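Local coordinates for malonyl CoA-acyl carrier protein transacylase (Mycobacterium tuberculosis, PDB 2QC3) that catalyses transfer of the malonyl group from malonyl-CoA to holo acyl carrier protein, supplying malonyl-ACP for fatty acid biosynthesis, at residues 63-68 with 94-99; 145-150 with 161-166; 229-234 with 238-243; 257-262 with 281-286. All blocks are in the same frame, centred on the assembly; numbering follows the deposited sequence.

Contact 1 of 4, residues 63-68 with 94-99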
loop_
_atom_site.group_PDB
_atom_site.type_symbol
_atom_site.label_atom_id
_atom_site.label_comp_id
_atom_site.label_asym_id
_atom_site.label_seq_id
_atom_site.Cartn_x
_atom_site.Cartn_y
_atom_site.Cartn_z
ATOM N N LEU A 63 10.688 -2.871 0.093
ATOM C CA LEU A 63 10.770 -3.918 1.102
ATOM C C LEU A 63 9.372 -4.469 1.376
ATOM O O LEU A 63 9.172 -5.685 1.438
ATOM C CB LEU A 63 11.385 -3.345 2.382
ATOM C CG LEU A 63 11.848 -4.308 3.479
ATOM C CD1 LEU A 63 12.879 -5.284 2.920
ATOM C CD2 LEU A 63 12.444 -3.498 4.629
ATOM N N ILE A 64 8.404 -3.571 1.532
ATOM C CA ILE A 64 7.025 -3.978 1.775
ATOM C C ILE A 64 6.472 -4.762 0.589
ATOM O O ILE A 64 5.825 -5.794 0.773
ATOM C CB ILE A 64 6.119 -2.760 2.050
ATOM C CG1 ILE A 64 6.491 -2.146 3.401
ATOM C CG2 ILE A 64 4.640 -3.179 2.051
ATOM C CD1 ILE A 64 5.841 -0.804 3.662
ATOM N N VAL A 65 6.723 -4.273 -0.623
ATOM C CA VAL A 65 6.256 -4.955 -1.824
ATOM C C VAL A 65 6.942 -6.317 -1.921
ATOM O O VAL A 65 6.316 -7.305 -2.300
ATOM C CB VAL A 65 6.551 -4.124 -3.112
ATOM C CG1 VAL A 65 6.294 -4.970 -4.354
ATOM C CG2 VAL A 65 5.662 -2.885 -3.148
ATOM N N ALA A 66 8.227 -6.368 -1.565
ATOM C CA ALA A 66 8.981 -7.625 -1.613
ATOM C C ALA A 66 8.375 -8.666 -0.660
ATOM O O ALA A 66 8.199 -9.827 -1.026
ATOM C CB ALA A 66 10.456 -7.375 -1.251
ATOM N N ALA A 67 8.060 -8.244 0.558
ATOM C CA ALA A 67 7.468 -9.137 1.549
ATOM C C ALA A 67 6.131 -9.650 1.027
ATOM O O ALA A 67 5.822 -10.844 1.123
ATOM C CB ALA A 67 7.259 -8.397 2.859
ATOM N N THR A 68 5.344 -8.739 0.466
ATOM C CA THR A 68 4.042 -9.103 -0.066
ATOM C C THR A 68 4.105 -10.138 -1.172
ATOM O O THR A 68 3.360 -11.121 -1.154
ATOM C CB THR A 68 3.264 -7.870 -0.585
ATOM O OG1 THR A 68 2.891 -7.052 0.526
ATOM C CG2 THR A 68 1.986 -8.304 -1.322
ATOM N N GLY A 94 1.164 -0.338 -1.589
ATOM C CA GLY A 94 0.642 -1.690 -1.726
ATOM C C GLY A 94 0.016 -1.931 -3.088
ATOM O O GLY A 94 -0.109 -3.068 -3.532
ATOM N N GLU A 95 -0.391 -0.869 -3.766
ATOM C CA GLU A 95 -0.973 -1.050 -5.095
ATOM C C GLU A 95 -0.015 -1.733 -6.073
ATOM O O GLU A 95 -0.447 -2.504 -6.929
ATOM C CB GLU A 95 -1.417 0.286 -5.682
ATOM C CG GLU A 95 -2.589 0.912 -4.950
ATOM C CD GLU A 95 -3.420 1.782 -5.857
ATOM O OE1 GLU A 95 -4.619 1.475 -6.037
ATOM O OE2 GLU A 95 -2.869 2.767 -6.398
ATOM N N ILE A 96 1.280 -1.454 -5.957
ATOM C CA ILE A 96 2.249 -2.070 -6.867
ATOM C C ILE A 96 2.240 -3.585 -6.690
ATOM O O ILE A 96 2.284 -4.332 -7.667
ATOM C CB ILE A 96 3.684 -1.513 -6.637
ATOM C CG1 ILE A 96 3.750 -0.052 -7.112
ATOM C CG2 ILE A 96 4.698 -2.346 -7.398
ATOM C CD1 ILE A 96 5.076 0.646 -6.826
ATOM N N ALA A 97 2.176 -4.027 -5.438
ATOM C CA ALA A 97 2.126 -5.450 -5.130
ATOM C C ALA A 97 0.790 -6.003 -5.631
ATOM O O ALA A 97 0.734 -7.093 -6.211
ATOM C CB ALA A 97 2.264 -5.666 -3.620
ATOM N N ALA A 98 -0.282 -5.245 -5.417
ATOM C CA ALA A 98 -1.613 -5.654 -5.872
ATOM C C ALA A 98 -1.610 -5.854 -7.385
ATOM O O ALA A 98 -2.233 -6.787 -7.901
ATOM C CB ALA A 98 -2.652 -4.606 -5.493
ATOM N N TYR A 99 -0.913 -4.970 -8.095
ATOM C CA TYR A 99 -0.827 -5.062 -9.547
ATOM C C TYR A 99 -0.147 -6.359 -9.961
ATOM O O TYR A 99 -0.582 -7.026 -10.900
ATOM C CB TYR A 99 -0.055 -3.867 -10.113
ATOM C CG TYR A 99 -0.906 -2.647 -10.343
ATOM C CD1 TYR A 99 -1.923 -2.307 -9.453
ATOM C CD2 TYR A 99 -0.687 -1.819 -11.447
ATOM C CE1 TYR A 99 -2.700 -1.181 -9.650
ATOM C CE2 TYR A 99 -1.464 -0.680 -11.654
ATOM C CZ TYR A 99 -2.467 -0.370 -10.753
ATOM O OH TYR A 99 -3.248 0.743 -10.941
#
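Thr68 on helix 57-77 meets Ala97 on helix 94-101, the short helix that follows the GxSxG sequence. In this α/β acyltransferase fold that sequence is consistent with a nucleophile elbow, and its Ser92 is the probable active-site nucleophile. Start at Thr68 CB, which already sits 3.9 Å from Ala97 CB. One bond further out, the methyl CG2 closes to 3.5 Å of that same Ala97 CB and makes the tightest touch between the segments. The first torsion explains it: chi1 of -69° puts OG1 anti to the carbonyl carbon and leaves CG2 anti to the backbone N, reaching across to the second helix. The hydroxyl OG1 hydrogen-bonds to Pro270 O, so the residue turns an apolar arm to Ala97 and a polar arm to a different part of the chain. One turn back, Val65 flanks the same alanine, with CG1 4.2 Å from Ala97 CB. The two segments run roughly in the same direction, crossing at -32° with axes 8.9 Å apart at closest, and the bare methyl of Ala97 suits such a spacing. No hydrogen bond passes between the helices, and all four touching residues are buried. Helix 107-125 packs alongside, its Ala114 lying against both Val65 and Ile96. The second methyl of Val65, CG2, comes to rest 4.2 Å from Ile96 CB.

Contact 2 of 4, residues 145-150 with 161-166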
loop_
_atom_site.group_PDB
_atom_site.type_symbol
_atom_site.label_atom_id
_atom_site.label_comp_id
_atom_site.label_asym_id
_atom_site.label_seq_id
_atom_site.Cartn_x
_atom_site.Cartn_y
_atom_site.Cartn_z
ATOM N N SER A 145 -13.618 19.870 6.616
ATOM C CA SER A 145 -13.705 21.314 6.435
ATOM C C SER A 145 -12.488 22.006 7.044
ATOM O O SER A 145 -11.897 22.899 6.439
ATOM C CB SER A 145 -14.975 21.840 7.102
ATOM O OG SER A 145 -14.953 23.249 7.204
ATOM N N ARG A 146 -12.110 21.591 8.247
ATOM C CA ARG A 146 -10.959 22.194 8.889
ATOM C C ARG A 146 -9.704 21.955 8.056
ATOM O O ARG A 146 -8.871 22.846 7.926
ATOM C CB ARG A 146 -10.767 21.635 10.302
ATOM C CG ARG A 146 -9.603 22.276 11.063
ATOM C CD ARG A 146 -9.744 23.797 11.101
ATOM N NE ARG A 146 -8.633 24.451 11.786
ATOM C CZ ARG A 146 -8.438 25.769 11.807
ATOM N NH1 ARG A 146 -9.280 26.578 11.174
ATOM N NH2 ARG A 146 -7.409 26.279 12.469
ATOM N N LEU A 147 -9.570 20.760 7.485
ATOM C CA LEU A 147 -8.397 20.462 6.669
ATOM C C LEU A 147 -8.268 21.435 5.494
ATOM O O LEU A 147 -7.185 21.955 5.233
ATOM C CB LEU A 147 -8.436 19.019 6.139
ATOM C CG LEU A 147 -8.472 17.838 7.121
ATOM C CD1 LEU A 147 -8.134 16.544 6.360
ATOM C CD2 LEU A 147 -7.473 18.044 8.251
ATOM N N GLU A 148 -9.361 21.679 4.783
ATOM C CA GLU A 148 -9.313 22.599 3.647
ATOM C C GLU A 148 -8.954 24.000 4.116
ATOM O O GLU A 148 -8.216 24.707 3.442
ATOM C CB GLU A 148 -10.658 22.632 2.913
ATOM C CG GLU A 148 -10.753 23.626 1.776
ATOM C CD GLU A 148 -11.781 24.703 2.047
ATOM O OE1 GLU A 148 -11.559 25.536 2.953
ATOM O OE2 GLU A 148 -12.824 24.711 1.357
ATOM N N GLN A 149 -9.481 24.390 5.270
ATOM C CA GLN A 149 -9.205 25.708 5.839
ATOM C C GLN A 149 -7.707 25.908 6.052
ATOM O O GLN A 149 -7.207 27.022 5.942
ATOM C CB GLN A 149 -9.902 25.875 7.195
ATOM C CG GLN A 149 -11.429 25.854 7.181
ATOM C CD GLN A 149 -12.007 25.835 8.594
ATOM O OE1 GLN A 149 -11.683 26.691 9.418
ATOM N NE2 GLN A 149 -12.860 24.855 8.879
ATOM N N LEU A 150 -7.003 24.821 6.362
ATOM C CA LEU A 150 -5.569 24.868 6.627
ATOM C C LEU A 150 -4.693 24.461 5.443
ATOM O O LEU A 150 -3.481 24.289 5.593
ATOM C CB LEU A 150 -5.249 23.969 7.821
ATOM C CG LEU A 150 -6.007 24.322 9.108
ATOM C CD1 LEU A 150 -5.811 23.237 10.172
ATOM C CD2 LEU A 150 -5.522 25.685 9.610
ATOM N N GLY A 161 -14.429 8.348 10.059
ATOM C CA GLY A 161 -13.655 8.713 11.234
ATOM C C GLY A 161 -12.194 8.300 11.165
ATOM O O GLY A 161 -11.482 8.377 12.159
ATOM N N GLN A 162 -11.742 7.845 10.002
ATOM C CA GLN A 162 -10.347 7.446 9.849
ATOM C C GLN A 162 -9.761 8.117 8.619
ATOM O O GLN A 162 -9.906 7.629 7.495
ATOM C CB GLN A 162 -10.214 5.925 9.725
ATOM C CG GLN A 162 -10.565 5.170 11.001
ATOM C CD GLN A 162 -10.260 3.688 10.899
ATOM O OE1 GLN A 162 -9.137 3.301 10.581
ATOM N NE2 GLN A 162 -11.254 2.853 11.176
ATOM N N ILE A 163 -9.102 9.247 8.849
ATOM C CA ILE A 163 -8.499 10.017 7.770
ATOM C C ILE A 163 -7.041 10.333 8.088
ATOM O O ILE A 163 -6.614 10.277 9.243
ATOM C CB ILE A 163 -9.243 11.365 7.557
ATOM C CG1 ILE A 163 -10.695 11.113 7.149
ATOM C CG2 ILE A 163 -8.553 12.196 6.481
ATOM C CD1 ILE A 163 -11.563 10.601 8.271
ATOM N N VAL A 164 -6.277 10.631 7.046
ATOM C CA VAL A 164 -4.894 11.020 7.216
ATOM C C VAL A 164 -4.767 12.350 6.481
ATOM O O VAL A 164 -5.050 12.443 5.284
ATOM C CB VAL A 164 -3.904 9.999 6.617
ATOM C CG1 VAL A 164 -2.483 10.547 6.738
ATOM C CG2 VAL A 164 -4.009 8.653 7.348
ATOM N N ALA A 165 -4.381 13.387 7.215
ATOM C CA ALA A 165 -4.210 14.702 6.629
ATOM C C ALA A 165 -2.757 14.835 6.203
ATOM O O ALA A 165 -1.867 14.260 6.828
ATOM C CB ALA A 165 -4.565 15.777 7.644
ATOM N N ALA A 166 -2.517 15.590 5.139
ATOM C CA ALA A 166 -1.156 15.790 4.658
ATOM C C ALA A 166 -0.976 17.173 4.057
ATOM O O ALA A 166 -1.893 17.736 3.463
ATOM C CB ALA A 166 -0.796 14.716 3.638
#
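Leu147 of helix 140-149 is directed toward strand 162-166, and its isopropyl fork sits over the methyl of Ala165. Both methyls touch it: Leu147 CD2 is 3.7 Å from Ala165 CB and Leu147 CD1 is 3.9 Å from it, so the alanine fits against the open end of the fork. CD1 also reaches along the strand to Ile163, coming within 4.4 Å of its CG2. Ile163 and Ala165 are two apart on the strand, which brings both side chains out on the face turned to the helix, while Val164 between them faces the other way. The strand belongs to the smaller subdomain, whose β-α-β-β-α-β order gives the ferredoxin-like layout of this family: an antiparallel sheet with two helices on one face. Leu175 of the second helix, 169-177, touches both Leu147 and Ala165 and adds to the apolar layer. On the helix's outer side the chemistry changes. Arg146 NH1 donates to Gln149 OE1 over 3.0 Å, within the guanidinium plane but well above the carbonyl plane of the amide, and Gln149 NE2 passes a bond on to Ser145 OG. The strand's backbone bonds go to sheet neighbours, Ile163 with Val135 and Ala165 with Ser133. With methyl contacts and no hydrogen bond between the segments, hydrophobic packing holds the helix to this strand.

Contact 3 of 4, residues 229-234 with 238-243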
loop_
_atom_site.group_PDB
_atom_site.type_symbol
_atom_site.label_atom_id
_atom_site.label_comp_id
_atom_site.label_asym_id
_atom_site.label_seq_id
_atom_site.Cartn_x
_atom_site.Cartn_y
_atom_site.Cartn_z
ATOM N N LYS A 229 -12.643 1.960 -7.878
ATOM C CA LYS A 229 -13.198 1.267 -9.040
ATOM C C LYS A 229 -12.123 0.439 -9.734
ATOM O O LYS A 229 -10.938 0.775 -9.693
ATOM C CB LYS A 229 -13.783 2.270 -10.034
ATOM C CG LYS A 229 -14.938 3.090 -9.486
ATOM C CD LYS A 229 -16.184 2.265 -9.275
ATOM C CE LYS A 229 -17.309 3.153 -8.756
ATOM N NZ LYS A 229 -18.593 2.414 -8.580
ATOM N N PRO A 230 -12.522 -0.655 -10.394
ATOM C CA PRO A 230 -11.527 -1.484 -11.073
ATOM C C PRO A 230 -10.877 -0.887 -12.323
ATOM O O PRO A 230 -11.492 -0.110 -13.049
ATOM C CB PRO A 230 -12.296 -2.771 -11.374
ATOM C CG PRO A 230 -13.698 -2.312 -11.518
ATOM C CD PRO A 230 -13.857 -1.283 -10.429
ATOM N N VAL A 231 -9.609 -1.231 -12.530
ATOM C CA VAL A 231 -8.869 -0.804 -13.710
ATOM C C VAL A 231 -8.819 -2.089 -14.516
ATOM O O VAL A 231 -8.244 -3.086 -14.082
ATOM C CB VAL A 231 -7.443 -0.322 -13.368
ATOM C CG1 VAL A 231 -7.503 1.099 -12.816
ATOM C CG2 VAL A 231 -6.799 -1.253 -12.346
ATOM N N THR A 232 -9.443 -2.061 -15.688
ATOM C CA THR A 232 -9.556 -3.235 -16.542
ATOM C C THR A 232 -8.507 -3.452 -17.623
ATOM O O THR A 232 -8.475 -4.515 -18.247
ATOM C CB THR A 232 -10.935 -3.238 -17.207
ATOM O OG1 THR A 232 -11.072 -2.059 -18.012
ATOM C CG2 THR A 232 -12.030 -3.235 -16.139
ATOM N N SER A 233 -7.661 -2.457 -17.866
ATOM C CA SER A 233 -6.628 -2.605 -18.884
ATOM C C SER A 233 -5.264 -2.238 -18.328
ATOM O O SER A 233 -5.157 -1.427 -17.408
ATOM C CB SER A 233 -6.931 -1.719 -20.099
ATOM O OG SER A 233 -6.764 -0.348 -19.788
ATOM N N ALA A 234 -4.223 -2.840 -18.893
ATOM C CA ALA A 234 -2.857 -2.574 -18.471
ATOM C C ALA A 234 -2.583 -1.074 -18.471
ATOM O O ALA A 234 -2.087 -0.520 -17.486
ATOM C CB ALA A 234 -1.880 -3.278 -19.407
ATOM N N MET A 238 -1.782 1.237 -15.220
ATOM C CA MET A 238 -0.499 1.914 -15.042
ATOM C C MET A 238 -0.625 3.430 -14.984
ATOM O O MET A 238 0.015 4.070 -14.149
ATOM C CB MET A 238 0.485 1.503 -16.141
ATOM C CG MET A 238 0.814 0.018 -16.127
ATOM S SD MET A 238 1.319 -0.581 -14.489
ATOM C CE MET A 238 3.013 0.067 -14.407
ATOM N N ASP A 239 -1.449 4.002 -15.858
ATOM C CA ASP A 239 -1.650 5.449 -15.865
ATOM C C ASP A 239 -2.213 5.893 -14.517
ATOM O O ASP A 239 -1.819 6.918 -13.972
ATOM C CB ASP A 239 -2.620 5.864 -16.982
ATOM C CG ASP A 239 -2.005 5.744 -18.365
ATOM O OD1 ASP A 239 -0.764 5.640 -18.458
ATOM O OD2 ASP A 239 -2.759 5.768 -19.361
ATOM N N THR A 240 -3.143 5.110 -13.986
ATOM C CA THR A 240 -3.744 5.428 -12.702
ATOM C C THR A 240 -2.728 5.285 -11.574
ATOM O O THR A 240 -2.707 6.100 -10.647
ATOM C CB THR A 240 -4.957 4.524 -12.434
ATOM O OG1 THR A 240 -5.962 4.801 -13.414
ATOM C CG2 THR A 240 -5.526 4.765 -11.041
ATOM N N LEU A 241 -1.890 4.254 -11.658
ATOM C CA LEU A 241 -0.858 4.023 -10.649
ATOM C C LEU A 241 0.104 5.211 -10.582
ATOM O O LEU A 241 0.436 5.691 -9.500
ATOM C CB LEU A 241 -0.076 2.742 -10.968
ATOM C CG LEU A 241 1.183 2.464 -10.132
ATOM C CD1 LEU A 241 0.829 2.356 -8.665
ATOM C CD2 LEU A 241 1.844 1.193 -10.603
ATOM N N VAL A 242 0.543 5.693 -11.742
ATOM C CA VAL A 242 1.464 6.822 -11.782
ATOM C C VAL A 242 0.794 8.051 -11.180
ATOM O O VAL A 242 1.356 8.732 -10.322
ATOM C CB VAL A 242 1.890 7.130 -13.228
ATOM C CG1 VAL A 242 2.798 8.356 -13.258
ATOM C CG2 VAL A 242 2.609 5.927 -13.815
ATOM N N SER A 243 -0.429 8.312 -11.618
ATOM C CA SER A 243 -1.186 9.453 -11.135
ATOM C C SER A 243 -1.445 9.414 -9.623
ATOM O O SER A 243 -1.459 10.454 -8.969
ATOM C CB SER A 243 -2.506 9.543 -11.905
ATOM O OG SER A 243 -3.244 10.670 -11.496
#
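Ala234 O accepts a hydrogen bond from Met238 N at 2.9 Å and 167°, a nearly straight i to i+4 bond that forms the first turn of helix 234-243, where the loop 229-233 runs into it. Ser233 is the N-cap: its OG reaches forward to Ala236 N, and Asp217 takes up Ala234 N through OD2, so backbone N-H groups at the helix start have side-chain acceptors. The Met238 side chain begins close by, its CG 3.2 Å from Ala234 O, then leaves. Bends at chi2 (-51°) and chi3 (-76°) curl the thioether away from the loop and into the protein. Farther along, Val231 and Thr240 bridge the gap between loop and helix, crossing obliquely, with Val231 CG1 at 4.1 Å from Thr240 OG1. This is a van der Waals touch between a methyl and a hydroxyl oxygen; the hydroxyl has its hydrogen bond with Ala236 O, one turn back on its own helix. Across the contact, then, the loop itself touches the helix through Val231 and Thr240, while the main-chain bond belongs to the helix. Val231 in turn is tied by backbone hydrogen bonding to Leu222 on the edge strand 221-222 of the parallel sheet. On the helix side, Met238 packs on Ala210 of helix 203-211 and on Tyr99 of helix 94-101.

Contact 4 of 4, residues 257-262 with 281-286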
loop_
_atom_site.group_PDB
_atom_site.type_symbol
_atom_site.label_atom_id
_atom_site.label_comp_id
_atom_site.label_asym_id
_atom_site.label_seq_id
_atom_site.Cartn_x
_atom_site.Cartn_y
_atom_site.Cartn_z
ATOM N N THR A 257 -16.509 -0.973 -2.671
ATOM C CA THR A 257 -16.609 -1.776 -3.881
ATOM C C THR A 257 -16.543 -3.267 -3.551
ATOM O O THR A 257 -17.188 -4.086 -4.206
ATOM C CB THR A 257 -15.488 -1.420 -4.879
ATOM O OG1 THR A 257 -15.643 -0.055 -5.297
ATOM C CG2 THR A 257 -15.550 -2.336 -6.102
ATOM N N LEU A 258 -15.759 -3.619 -2.539
ATOM C CA LEU A 258 -15.646 -5.016 -2.130
ATOM C C LEU A 258 -17.015 -5.491 -1.651
ATOM O O LEU A 258 -17.431 -6.615 -1.932
ATOM C CB LEU A 258 -14.624 -5.163 -1.001
ATOM C CG LEU A 258 -13.180 -4.809 -1.364
ATOM C CD1 LEU A 258 -12.293 -4.897 -0.124
ATOM C CD2 LEU A 258 -12.686 -5.762 -2.452
ATOM N N ARG A 259 -17.709 -4.613 -0.936
ATOM C CA ARG A 259 -19.036 -4.910 -0.414
ATOM C C ARG A 259 -19.976 -5.224 -1.580
ATOM O O ARG A 259 -20.784 -6.156 -1.512
ATOM C CB ARG A 259 -19.559 -3.708 0.379
ATOM C CG ARG A 259 -20.624 -4.045 1.409
ATOM C CD ARG A 259 -21.099 -2.799 2.142
ATOM N NE ARG A 259 -19.990 -1.923 2.518
ATOM C CZ ARG A 259 -20.122 -0.817 3.246
ATOM N NH1 ARG A 259 -21.318 -0.447 3.687
ATOM N NH2 ARG A 259 -19.062 -0.068 3.517
ATOM N N GLU A 260 -19.859 -4.444 -2.652
ATOM C CA GLU A 260 -20.685 -4.643 -3.839
ATOM C C GLU A 260 -20.564 -6.066 -4.372
ATOM O O GLU A 260 -21.542 -6.648 -4.837
ATOM C CB GLU A 260 -20.283 -3.657 -4.936
ATOM C CG GLU A 260 -20.875 -2.270 -4.777
ATOM C CD GLU A 260 -20.420 -1.329 -5.875
ATOM O OE1 GLU A 260 -20.407 -1.756 -7.049
ATOM O OE2 GLU A 260 -20.082 -0.166 -5.569
ATOM N N HIS A 261 -19.358 -6.618 -4.310
ATOM C CA HIS A 261 -19.115 -7.976 -4.771
ATOM C C HIS A 261 -19.481 -8.957 -3.667
ATOM O O HIS A 261 -19.841 -8.555 -2.559
ATOM C CB HIS A 261 -17.643 -8.150 -5.144
ATOM C CG HIS A 261 -17.219 -7.334 -6.323
ATOM N ND1 HIS A 261 -17.401 -5.969 -6.388
ATOM C CD2 HIS A 261 -16.628 -7.689 -7.490
ATOM C CE1 HIS A 261 -16.943 -5.519 -7.542
ATOM N NE2 HIS A 261 -16.469 -6.544 -8.229
ATOM N N THR A 262 -19.391 -10.247 -3.968
ATOM C CA THR A 262 -19.715 -11.268 -2.983
ATOM C C THR A 262 -18.443 -11.750 -2.303
ATOM O O THR A 262 -18.104 -12.934 -2.356
ATOM C CB THR A 262 -20.432 -12.470 -3.637
ATOM O OG1 THR A 262 -21.548 -11.995 -4.401
ATOM C CG2 THR A 262 -20.940 -13.437 -2.573
ATOM N N ARG A 281 -15.100 -3.957 8.890
ATOM C CA ARG A 281 -16.165 -3.029 9.231
ATOM C C ARG A 281 -17.282 -2.920 8.198
ATOM O O ARG A 281 -18.446 -2.755 8.557
ATOM C CB ARG A 281 -15.579 -1.642 9.522
ATOM C CG ARG A 281 -16.548 -0.719 10.242
ATOM C CD ARG A 281 -15.931 0.631 10.613
ATOM N NE ARG A 281 -14.936 0.548 11.682
ATOM C CZ ARG A 281 -13.644 0.287 11.495
ATOM N NH1 ARG A 281 -13.170 0.081 10.273
ATOM N NH2 ARG A 281 -12.821 0.240 12.532
ATOM N N GLU A 282 -16.937 -3.020 6.918
ATOM C CA GLU A 282 -17.943 -2.914 5.868
ATOM C C GLU A 282 -18.409 -4.290 5.408
ATOM O O GLU A 282 -19.550 -4.457 4.975
ATOM C CB GLU A 282 -17.391 -2.129 4.674
ATOM C CG GLU A 282 -16.633 -0.859 5.050
ATOM C CD GLU A 282 -17.421 0.071 5.950
ATOM O OE1 GLU A 282 -16.812 1.013 6.502
ATOM O OE2 GLU A 282 -18.644 -0.132 6.104
ATOM N N LEU A 283 -17.520 -5.273 5.500
ATOM C CA LEU A 283 -17.843 -6.635 5.094
ATOM C C LEU A 283 -18.065 -7.469 6.347
ATOM O O LEU A 283 -17.293 -8.376 6.638
ATOM C CB LEU A 283 -16.691 -7.229 4.281
ATOM C CG LEU A 283 -16.203 -6.400 3.091
ATOM C CD1 LEU A 283 -14.993 -7.071 2.474
ATOM C CD2 LEU A 283 -17.311 -6.247 2.068
ATOM N N ARG A 284 -19.119 -7.152 7.090
ATOM C CA ARG A 284 -19.424 -7.864 8.325
ATOM C C ARG A 284 -19.845 -9.307 8.084
ATOM O O ARG A 284 -20.612 -9.596 7.172
ATOM C CB ARG A 284 -20.521 -7.124 9.093
ATOM C CG ARG A 284 -20.128 -5.718 9.501
ATOM C CD ARG A 284 -21.280 -4.983 10.162
ATOM N NE ARG A 284 -20.938 -3.586 10.422
ATOM C CZ ARG A 284 -21.799 -2.666 10.848
ATOM N NH1 ARG A 284 -23.068 -2.987 11.065
ATOM N NH2 ARG A 284 -21.388 -1.420 11.054
ATOM N N GLY A 285 -19.333 -10.209 8.914
ATOM C CA GLY A 285 -19.666 -11.613 8.773
ATOM C C GLY A 285 -18.684 -12.319 7.864
ATOM O O GLY A 285 -18.783 -13.529 7.648
ATOM N N VAL A 286 -17.730 -11.559 7.334
ATOM C CA VAL A 286 -16.718 -12.112 6.445
ATOM C C VAL A 286 -15.431 -12.390 7.212
ATOM O O VAL A 286 -14.837 -11.488 7.794
ATOM C CB VAL A 286 -16.395 -11.137 5.286
ATOM C CG1 VAL A 286 -15.396 -11.776 4.325
ATOM C CG2 VAL A 286 -17.675 -10.749 4.561
#
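Arg259 lays its side chain across residues 282-283, where helix 275-282 gives way to a turn, and meets both Glu282 and Leu283. With CG anti to the backbone N (chi1 -157°), the aliphatic part runs out from helix 251-260 past the main chain of Glu282, and CD stands 3.6 Å from Glu282 O. A bend at chi3 then sets the guanidinium beside the glutamate, with Glu282 O over one of its faces. As modelled, Arg259 NH2 and Glu282 OE2 pair as a salt bridge, but NH2 stands too close to the glutamate chain, so the detailed geometry of the two charged groups is doubtful. Arg259 is exposed and Glu282 partly so, which puts this charge pair at the protein surface. Beneath it the contact turns apolar. Leu283 is buried and pushes its CD2 up to the helix backbone, 3.3 Å from Arg259 CA, a tight approach for a methyl group. Its other methyl, CD1, lies 4.0 Å from Leu258 CB. Behind, Leu283 also packs on Val263 and Ile266 of strand 263-268. Past Leu283 the chain reverses in a type II β turn ending at Val286, with Gly285 taking the positive phi (91°) of the third position. Helix 275-282 links two neighbouring parallel strands, 263-268 and 288-290, so this is the packing of a β-α-β crossover against the preceding helix, 251-260, on one face of an α/β sheet.

Contact 1 lies in the core of the large α/β domain. Contact 2 is buried as well, but about 27 Å away (centre to centre) in the ferredoxin-like subdomain; both are apolar and carry no hydrogen bond between their segments. Contacts 3 and 4 are partly buried and mix packing with polar bonds: a helix-start backbone bond in one, a surface charge pair in the other. Contacts 1 and 3 join directly, since Tyr99 OH of helix 94-101 lies 3.7 Å from Leu241 CB of helix 234-243, and Ile96 packs on Leu241. Contacts 2 and 4 meet where Gln162 NE2 lies 3.3 Å from Arg281 NH2, plain packing of two side-chain nitrogens and not a hydrogen bond.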